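Cell shape-determining protein MreC (Listeria monocytogenes, PDB 2J5U) is probably involved in forming and maintaining the shape of the bacterial cell. Local coordinates at residues D69-S74 against D95-D100; V87-G92 against V222-R227; G108-V113 against Y217-V222. One frame throughout, in Å; residues are numbered along the deposited sequence.

In the fold
All three contacts belong to one six-stranded antiparallel barrel, the first of two in the chain. Interactions 1 and 2 have centres about 4 Å apart and are joined through strand pairing: A73 N lies 2.7 Å from V222 O, and L71 O lies 2.8 Å from V224 N, both probable hydrogen bonds. Interactions 2 and 3 have centres about 9 Å apart and share V222, whose two methyls face I89 and I110 respectively. Interaction 1 is about 12 Å from interaction 3, centre to centre, yet a probable hydrogen bond of 2.7 Å from D100 N to V113 O ties their segments. Strand 221-227 supplies a segment to interactions 2 and 3 and pairs with strand 68-77 of interaction 1.

Interaction 1: D69-S74 against D95-D100; sequences DPLNAS and DGVKPD
L71 alone of 69-74 makes this contact, pressing its CD1 methyl against the backbone and side chain of D95. CD1 lies 3.3 Å from D95 O and 3.9 Å from D95 CB, and the two side chains cross at about a right angle. Rotation of CG anti to the backbone N (chi1 -155°) directs the branch at the turn. A little to one side of D95, the same methyl reaches V97 CG2 at 4.2 Å, a looser apolar touch to a buried residue that also packs on K91 and V113. These pieces belong to the antiparallel barrel of the MreC core: 69-74 is part of strand 68-77, whose L71 backbone pairs with V224, whereas 95-100 lies in the connection between strands 86-89 and 102-105. Between D95 and V97, G96 adopts backbone angles (phi 99°, psi -5°) at which a CB would press on the carbonyl O of D95, which favours a glycine there. D95 sends its carboxylate back along its own loop, where OD1 accepts a hydrogen bond from G92 N. Toward solvent the contact thins out: L71 is partly exposed, as is D95, and the segments bury 90 Å² in all.

Interaction 2: V87-G92 against V222-R227; sequences VEIDKG and VTVLKR
Apolar contact is the sole direct link between these segments, and I89 supplies it from the end of strand 86-89 to V222 and V224 on strand 221-227. Its CD1 meets V224 CG2 at 3.7 Å, the two side chains meeting at a slant; its CG2 lies 4.3 Å from V222 CG1. The ethyl arm sits between the backbone N and the carbonyl carbon (chi1 58°) and is then fully extended (chi2 179°), which carries CD1 to V224 while CG2 is left to face V222. Both valines point toward I89, whereas the intervening T223 points away, the alternation expected of a strand with one face to the barrel interior.

Backbone hydrogen bonds join each segment to other strands rather than to each other: I89 pairs with A121, and strand 68-77 is the sheet neighbour of both 86-89 and 221-227. The CA atoms of I89 and V222 are 8.3 Å apart, as suits strands that flank 68-77 and meet through their side chains.

Polar interactions lie beside this apolar group. K91 NZ forms a salt bridge with D90 OD2 at 3.5 Å, its hydrogen bond weak, and that oxygen also accepts a hydrogen bond from S74 N. Farther along, R227 NH1 hydrogen-bonds to I76 O of the second subunit as well as to E230 O of its own chain, connecting the end of this strand to a subunit interface.

Since all three touching residues are buried and none offers a polar side-chain atom, the contact itself should depend on close fit and exclusion of water.

Interaction 3: G108-V113 against Y217-V222; sequences GLIGKV and YDLNHV
I110 and G111 both face V103 in a classic beta bulge, and the CA of I110 comes within 8.7 Å of the CA of V222, its nearest backbone counterpart across the contact. The bulge is evident in the torsions: the psi of I110 is far from the extended value of a regular strand, and G111 has phi 165° and psi -161°, a combination that would force a CB onto the carbonyl O of I110.

From this point a single methyl, I110 CD1, meets both partners. Chi1 near 70° places CG1 between the backbone N and the carbonyl carbon, and the extended second torsion takes CD1 out toward the other segment. There it meets V222 CG2 at 3.2 Å, the two side chains lying aslant. That separation is shorter than two methyls normally come, so the value is doubtful. L219 comes from another direction, its end toward the end of I110: CD2 is 3.9 Å and CD1 4.0 Å from I110 CD1, so both methyls of the fork face I110 CD1 from one side, at nearly equal distances. The evidence is that of a purely apolar contact, with 119 Å² buried between the segments.

L219 belongs to the loop leading into strand 221-227, and V222 to the strand itself. Y217 O accepts a hydrogen bond from W83 NE1. In the wall of the antiparallel barrel, whose strand order and clan recall the chymotrypsin-like fold, strand 102-105 lies between strands 108-116 and 221-227, and its V103 packs on both I110 and V222; M216 also touches I110.

Interaction 1: D69-S74 against D95-D100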
loop_
_atom_site.group_PDB
_atom_site.type_symbol
_atom_site.label_atom_id
_atom_site.label_comp_id
_atom_site.label_asym_id
_atom_site.label_seq_id
_atom_site.Cartn_x
_atom_site.Cartn_y
_atom_site.Cartn_z
ATOM N N ASP A 69 -31.016 37.744 47.128
ATOM C CA ASP A 69 -32.300 38.426 46.958
ATOM C C ASP A 69 -32.323 39.555 47.972
ATOM O O ASP A 69 -32.272 39.304 49.170
ATOM C CB ASP A 69 -33.466 37.498 47.280
ATOM C CG ASP A 69 -33.685 36.449 46.226
ATOM O OD1 ASP A 69 -34.445 35.485 46.496
ATOM O OD2 ASP A 69 -33.109 36.598 45.127
ATOM N N PRO A 70 -32.397 40.808 47.514
ATOM C CA PRO A 70 -32.421 41.938 48.451
ATOM C C PRO A 70 -33.828 42.344 48.899
ATOM O O PRO A 70 -34.817 42.044 48.227
ATOM C CB PRO A 70 -31.741 43.042 47.656
ATOM C CG PRO A 70 -32.258 42.787 46.278
ATOM C CD PRO A 70 -32.132 41.277 46.142
ATOM N N LEU A 71 -33.907 43.007 50.052
ATOM C CA LEU A 71 -35.178 43.503 50.577
ATOM C C LEU A 71 -34.893 44.874 51.167
ATOM O O LEU A 71 -33.976 45.032 51.975
ATOM C CB LEU A 71 -35.737 42.598 51.669
ATOM C CG LEU A 71 -37.261 42.670 51.832
ATOM C CD1 LEU A 71 -37.665 41.968 53.115
ATOM C CD2 LEU A 71 -37.730 44.109 51.869
ATOM N N ASN A 72 -35.670 45.869 50.758
ATOM C CA ASN A 72 -35.469 47.214 51.260
ATOM C C ASN A 72 -36.137 47.412 52.598
ATOM O O ASN A 72 -37.186 46.827 52.862
ATOM C CB ASN A 72 -35.999 48.221 50.254
ATOM C CG ASN A 72 -35.076 48.379 49.074
ATOM O OD1 ASN A 72 -35.432 48.982 48.067
ATOM N ND2 ASN A 72 -33.868 47.843 49.198
ATOM N N ALA A 73 -35.520 48.224 53.449
ATOM C CA ALA A 73 -36.086 48.492 54.762
ATOM C C ALA A 73 -35.612 49.814 55.351
ATOM O O ALA A 73 -34.635 50.407 54.897
ATOM C CB ALA A 73 -35.763 47.350 55.715
ATOM N N SER A 74 -36.314 50.275 56.376
ATOM C CA SER A 74 -35.944 51.524 57.008
ATOM C C SER A 74 -35.695 51.330 58.491
ATOM O O SER A 74 -36.317 50.493 59.141
ATOM C CB SER A 74 -37.055 52.563 56.818
ATOM O OG SER A 74 -37.324 52.773 55.444
ATOM N N ASP A 95 -41.671 39.028 56.343
ATOM C CA ASP A 95 -41.182 39.658 55.127
ATOM C C ASP A 95 -40.012 38.840 54.599
ATOM O O ASP A 95 -39.404 39.183 53.595
ATOM C CB ASP A 95 -40.728 41.092 55.403
ATOM C CG ASP A 95 -41.853 41.980 55.925
ATOM O OD1 ASP A 95 -41.755 42.463 57.080
ATOM O OD2 ASP A 95 -42.838 42.194 55.178
ATOM N N GLY A 96 -39.690 37.754 55.293
ATOM C CA GLY A 96 -38.601 36.900 54.865
ATOM C C GLY A 96 -37.284 37.126 55.579
ATOM O O GLY A 96 -36.317 36.395 55.356
ATOM N N VAL A 97 -37.234 38.133 56.440
ATOM C CA VAL A 97 -36.013 38.428 57.165
ATOM C C VAL A 97 -35.689 37.319 58.155
ATOM O O VAL A 97 -36.568 36.817 58.846
ATOM C CB VAL A 97 -36.132 39.748 57.918
ATOM C CG1 VAL A 97 -34.837 40.042 58.639
ATOM C CG2 VAL A 97 -36.484 40.868 56.953
ATOM N N LYS A 98 -34.420 36.935 58.201
ATOM C CA LYS A 98 -33.955 35.891 59.104
ATOM C C LYS A 98 -32.642 36.269 59.760
ATOM O O LYS A 98 -31.822 36.989 59.185
ATOM C CB LYS A 98 -33.725 34.573 58.358
ATOM C CG LYS A 98 -34.943 33.970 57.729
ATOM C CD LYS A 98 -34.652 32.568 57.227
ATOM C CE LYS A 98 -35.942 31.921 56.729
ATOM N NZ LYS A 98 -35.756 30.537 56.217
ATOM N N PRO A 99 -32.422 35.782 60.982
ATOM C CA PRO A 99 -31.184 36.059 61.719
ATOM C C PRO A 99 -29.969 35.670 60.864
ATOM O O PRO A 99 -29.993 34.660 60.175
ATOM C CB PRO A 99 -31.305 35.163 62.952
ATOM C CG PRO A 99 -32.773 35.126 63.194
ATOM C CD PRO A 99 -33.395 35.053 61.813
ATOM N N ASP A 100 -28.920 36.478 60.919
ATOM C CA ASP A 100 -27.680 36.241 60.182
ATOM C C ASP A 100 -27.638 36.740 58.745
ATOM O O ASP A 100 -26.637 36.544 58.055
ATOM C CB ASP A 100 -27.299 34.762 60.229
ATOM C CG ASP A 100 -26.674 34.368 61.557
ATOM O OD1 ASP A 100 -26.565 33.151 61.823
ATOM O OD2 ASP A 100 -26.284 35.270 62.335
#

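Interaction 2: V87-G92 against V222-R227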
loop_
_atom_site.group_PDB
_atom_site.type_symbol
_atom_site.label_atom_id
_atom_site.label_comp_id
_atom_site.label_asym_id
_atom_site.label_seq_id
_atom_site.Cartn_x
_atom_site.Cartn_y
_atom_site.Cartn_z
ATOM N N VAL A 87 -29.627 48.710 65.734
ATOM C CA VAL A 87 -30.628 49.479 65.035
ATOM C C VAL A 87 -31.823 48.552 64.790
ATOM O O VAL A 87 -31.681 47.327 64.779
ATOM C CB VAL A 87 -30.009 49.998 63.708
ATOM C CG1 VAL A 87 -31.020 50.015 62.606
ATOM C CG2 VAL A 87 -29.429 51.381 63.927
ATOM N N GLU A 88 -33.006 49.126 64.621
ATOM C CA GLU A 88 -34.191 48.318 64.370
ATOM C C GLU A 88 -34.820 48.656 63.015
ATOM O O GLU A 88 -34.969 49.828 62.672
ATOM C CB GLU A 88 -35.193 48.549 65.474
ATOM C CG GLU A 88 -36.144 47.421 65.641
ATOM C CD GLU A 88 -36.236 46.977 67.090
ATOM O OE1 GLU A 88 -37.217 46.262 67.438
ATOM O OE2 GLU A 88 -35.321 47.342 67.873
ATOM N N ILE A 89 -35.182 47.639 62.237
ATOM C CA ILE A 89 -35.768 47.896 60.929
ATOM C C ILE A 89 -37.225 47.469 60.840
ATOM O O ILE A 89 -37.681 46.630 61.618
ATOM C CB ILE A 89 -34.952 47.220 59.803
ATOM C CG1 ILE A 89 -34.873 45.708 60.038
ATOM C CG2 ILE A 89 -33.562 47.849 59.732
ATOM C CD1 ILE A 89 -34.111 44.974 58.967
ATOM N N ASP A 90 -37.943 48.053 59.882
ATOM C CA ASP A 90 -39.366 47.792 59.689
ATOM C C ASP A 90 -39.739 46.540 58.898
ATOM O O ASP A 90 -40.866 46.415 58.404
ATOM C CB ASP A 90 -40.043 49.020 59.057
ATOM C CG ASP A 90 -39.514 49.341 57.662
ATOM O OD1 ASP A 90 -39.964 50.351 57.082
ATOM O OD2 ASP A 90 -38.656 48.594 57.142
ATOM N N LYS A 91 -38.804 45.610 58.765
ATOM C CA LYS A 91 -39.104 44.371 58.066
ATOM C C LYS A 91 -38.740 43.232 58.996
ATOM O O LYS A 91 -37.793 43.342 59.775
ATOM C CB LYS A 91 -38.324 44.276 56.753
ATOM C CG LYS A 91 -38.803 45.253 55.681
ATOM C CD LYS A 91 -40.138 44.827 55.082
ATOM C CE LYS A 91 -41.117 45.997 54.997
ATOM N NZ LYS A 91 -40.472 47.239 54.504
ATOM N N GLY A 92 -39.502 42.148 58.929
ATOM C CA GLY A 92 -39.236 41.016 59.791
ATOM C C GLY A 92 -39.519 39.649 59.205
ATOM O O GLY A 92 -39.501 39.440 58.002
ATOM N N VAL A 222 -32.082 51.101 54.233
ATOM C CA VAL A 222 -31.184 49.970 54.320
ATOM C C VAL A 222 -31.657 48.748 53.528
ATOM O O VAL A 222 -32.840 48.634 53.192
ATOM C CB VAL A 222 -31.049 49.635 55.820
ATOM C CG1 VAL A 222 -31.244 48.164 56.078
ATOM C CG2 VAL A 222 -29.739 50.134 56.323
ATOM N N THR A 223 -30.743 47.823 53.241
ATOM C CA THR A 223 -31.111 46.622 52.482
ATOM C C THR A 223 -30.655 45.284 53.081
ATOM O O THR A 223 -29.465 45.062 53.334
ATOM C CB THR A 223 -30.587 46.707 51.036
ATOM O OG1 THR A 223 -31.047 47.924 50.449
ATOM C CG2 THR A 223 -31.112 45.553 50.205
ATOM N N VAL A 224 -31.615 44.391 53.292
ATOM C CA VAL A 224 -31.328 43.076 53.854
ATOM C C VAL A 224 -31.140 42.066 52.716
ATOM O O VAL A 224 -32.013 41.903 51.870
ATOM C CB VAL A 224 -32.478 42.602 54.778
ATOM C CG1 VAL A 224 -32.142 41.262 55.394
ATOM C CG2 VAL A 224 -32.717 43.608 55.864
ATOM N N LEU A 225 -29.996 41.390 52.709
ATOM C CA LEU A 225 -29.673 40.407 51.678
ATOM C C LEU A 225 -29.877 38.946 52.071
ATOM O O LEU A 225 -29.291 38.468 53.031
ATOM C CB LEU A 225 -28.214 40.572 51.238
ATOM C CG LEU A 225 -27.730 42.001 51.001
ATOM C CD1 LEU A 225 -26.286 41.980 50.537
ATOM C CD2 LEU A 225 -28.630 42.682 49.981
ATOM N N LYS A 226 -30.706 38.238 51.320
ATOM C CA LYS A 226 -30.905 36.817 51.566
ATOM C C LYS A 226 -29.786 36.167 50.749
ATOM O O LYS A 226 -29.618 36.478 49.574
ATOM C CB LYS A 226 -32.269 36.365 51.040
ATOM C CG LYS A 226 -32.487 34.856 51.061
ATOM C CD LYS A 226 -33.780 34.479 50.351
ATOM C CE LYS A 226 -33.972 32.964 50.297
ATOM N NZ LYS A 226 -35.240 32.568 49.592
ATOM N N ARG A 227 -28.998 35.293 51.360
ATOM C CA ARG A 227 -27.907 34.640 50.629
ATOM C C ARG A 227 -28.462 33.483 49.812
ATOM O O ARG A 227 -29.254 32.691 50.324
ATOM C CB ARG A 227 -26.838 34.135 51.608
ATOM C CG ARG A 227 -25.914 33.074 51.056
ATOM C CD ARG A 227 -24.827 32.770 52.051
ATOM N NE ARG A 227 -24.209 31.470 51.828
ATOM C CZ ARG A 227 -22.921 31.220 52.031
ATOM N NH1 ARG A 227 -22.430 30.007 51.813
ATOM N NH2 ARG A 227 -22.117 32.193 52.437
#

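Interaction 3: G108-V113 against Y217-V222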
loop_
_atom_site.group_PDB
_atom_site.type_symbol
_atom_site.label_atom_id
_atom_site.label_comp_id
_atom_site.label_asym_id
_atom_site.label_seq_id
_atom_site.Cartn_x
_atom_site.Cartn_y
_atom_site.Cartn_z
ATOM N N GLY A 108 -21.888 50.429 51.205
ATOM C CA GLY A 108 -21.253 49.380 51.993
ATOM C C GLY A 108 -22.068 48.529 52.954
ATOM O O GLY A 108 -23.280 48.687 53.116
ATOM N N LEU A 109 -21.368 47.597 53.589
ATOM C CA LEU A 109 -21.954 46.682 54.567
ATOM C C LEU A 109 -22.150 47.406 55.904
ATOM O O LEU A 109 -21.245 48.113 56.364
ATOM C CB LEU A 109 -21.005 45.498 54.790
ATOM C CG LEU A 109 -21.436 44.477 55.845
ATOM C CD1 LEU A 109 -22.630 43.742 55.315
ATOM C CD2 LEU A 109 -20.350 43.488 56.149
ATOM N N ILE A 110 -23.310 47.239 56.538
ATOM C CA ILE A 110 -23.496 47.891 57.835
ATOM C C ILE A 110 -23.767 46.930 58.996
ATOM O O ILE A 110 -23.685 47.320 60.156
ATOM C CB ILE A 110 -24.618 48.960 57.809
ATOM C CG1 ILE A 110 -25.983 48.293 57.667
ATOM C CG2 ILE A 110 -24.356 49.940 56.684
ATOM C CD1 ILE A 110 -27.128 49.203 57.945
ATOM N N GLY A 111 -24.093 45.677 58.705
ATOM C CA GLY A 111 -24.329 44.761 59.803
ATOM C C GLY A 111 -25.024 43.478 59.443
ATOM O O GLY A 111 -25.043 43.083 58.278
ATOM N N LYS A 112 -25.588 42.821 60.452
ATOM C CA LYS A 112 -26.301 41.581 60.231
ATOM C C LYS A 112 -27.516 41.485 61.126
ATOM O O LYS A 112 -27.544 42.042 62.216
ATOM C CB LYS A 112 -25.393 40.373 60.469
ATOM C CG LYS A 112 -25.063 40.088 61.910
ATOM C CD LYS A 112 -24.406 38.725 62.018
ATOM C CE LYS A 112 -24.092 38.366 63.459
ATOM N NZ LYS A 112 -23.257 39.411 64.133
ATOM N N VAL A 113 -28.526 40.770 60.656
ATOM C CA VAL A 113 -29.735 40.611 61.433
ATOM C C VAL A 113 -29.463 39.713 62.637
ATOM O O VAL A 113 -28.837 38.668 62.515
ATOM C CB VAL A 113 -30.839 39.994 60.578
ATOM C CG1 VAL A 113 -32.120 39.899 61.371
ATOM C CG2 VAL A 113 -31.047 40.839 59.347
ATOM N N TYR A 217 -23.188 56.283 61.226
ATOM C CA TYR A 217 -23.650 57.217 62.250
ATOM C C TYR A 217 -25.071 57.684 62.015
ATOM O O TYR A 217 -25.779 58.028 62.954
ATOM C CB TYR A 217 -22.739 58.440 62.337
ATOM C CG TYR A 217 -23.232 59.486 63.326
ATOM C CD1 TYR A 217 -23.899 60.642 62.886
ATOM C CD2 TYR A 217 -23.065 59.305 64.705
ATOM C CE1 TYR A 217 -24.387 61.592 63.798
ATOM C CE2 TYR A 217 -23.548 60.242 65.626
ATOM C CZ TYR A 217 -24.208 61.382 65.169
ATOM O OH TYR A 217 -24.694 62.293 66.086
ATOM N N ASP A 218 -25.495 57.696 60.763
ATOM C CA ASP A 218 -26.841 58.135 60.451
ATOM C C ASP A 218 -27.455 57.160 59.459
ATOM O O ASP A 218 -27.219 57.247 58.261
ATOM C CB ASP A 218 -26.788 59.546 59.864
ATOM C CG ASP A 218 -28.167 60.135 59.610
ATOM O OD1 ASP A 218 -28.220 61.250 59.052
ATOM O OD2 ASP A 218 -29.194 59.504 59.960
ATOM N N LEU A 219 -28.253 56.228 59.952
ATOM C CA LEU A 219 -28.853 55.240 59.071
ATOM C C LEU A 219 -30.337 55.445 58.923
ATOM O O LEU A 219 -31.027 55.725 59.898
ATOM C CB LEU A 219 -28.619 53.832 59.615
ATOM C CG LEU A 219 -27.188 53.355 59.807
ATOM C CD1 LEU A 219 -27.196 52.125 60.678
ATOM C CD2 LEU A 219 -26.558 53.064 58.468
ATOM N N ASN A 220 -30.828 55.297 57.703
ATOM C CA ASN A 220 -32.246 55.419 57.458
ATOM C C ASN A 220 -32.671 54.304 56.527
ATOM O O ASN A 220 -33.285 53.330 56.956
ATOM C CB ASN A 220 -32.588 56.754 56.827
ATOM C CG ASN A 220 -34.081 56.907 56.597
ATOM O OD1 ASN A 220 -34.515 57.730 55.791
ATOM N ND2 ASN A 220 -34.879 56.109 57.314
ATOM N N HIS A 221 -32.352 54.448 55.245
ATOM C CA HIS A 221 -32.699 53.420 54.271
ATOM C C HIS A 221 -31.629 52.348 54.248
ATOM O O HIS A 221 -30.428 52.636 54.228
ATOM C CB HIS A 221 -32.908 54.042 52.906
ATOM C CG HIS A 221 -34.132 54.894 52.848
ATOM N ND1 HIS A 221 -35.375 54.422 53.221
ATOM C CD2 HIS A 221 -34.305 56.196 52.524
ATOM C CE1 HIS A 221 -36.259 55.400 53.132
ATOM N NE2 HIS A 221 -35.636 56.485 52.711
ATOM N N VAL A 222 -32.082 51.101 54.233
ATOM C CA VAL A 222 -31.184 49.970 54.320
ATOM C C VAL A 222 -31.657 48.748 53.528
ATOM O O VAL A 222 -32.840 48.634 53.192
ATOM C CB VAL A 222 -31.049 49.635 55.820
ATOM C CG1 VAL A 222 -31.244 48.164 56.078
ATOM C CG2 VAL A 222 -29.739 50.134 56.323
#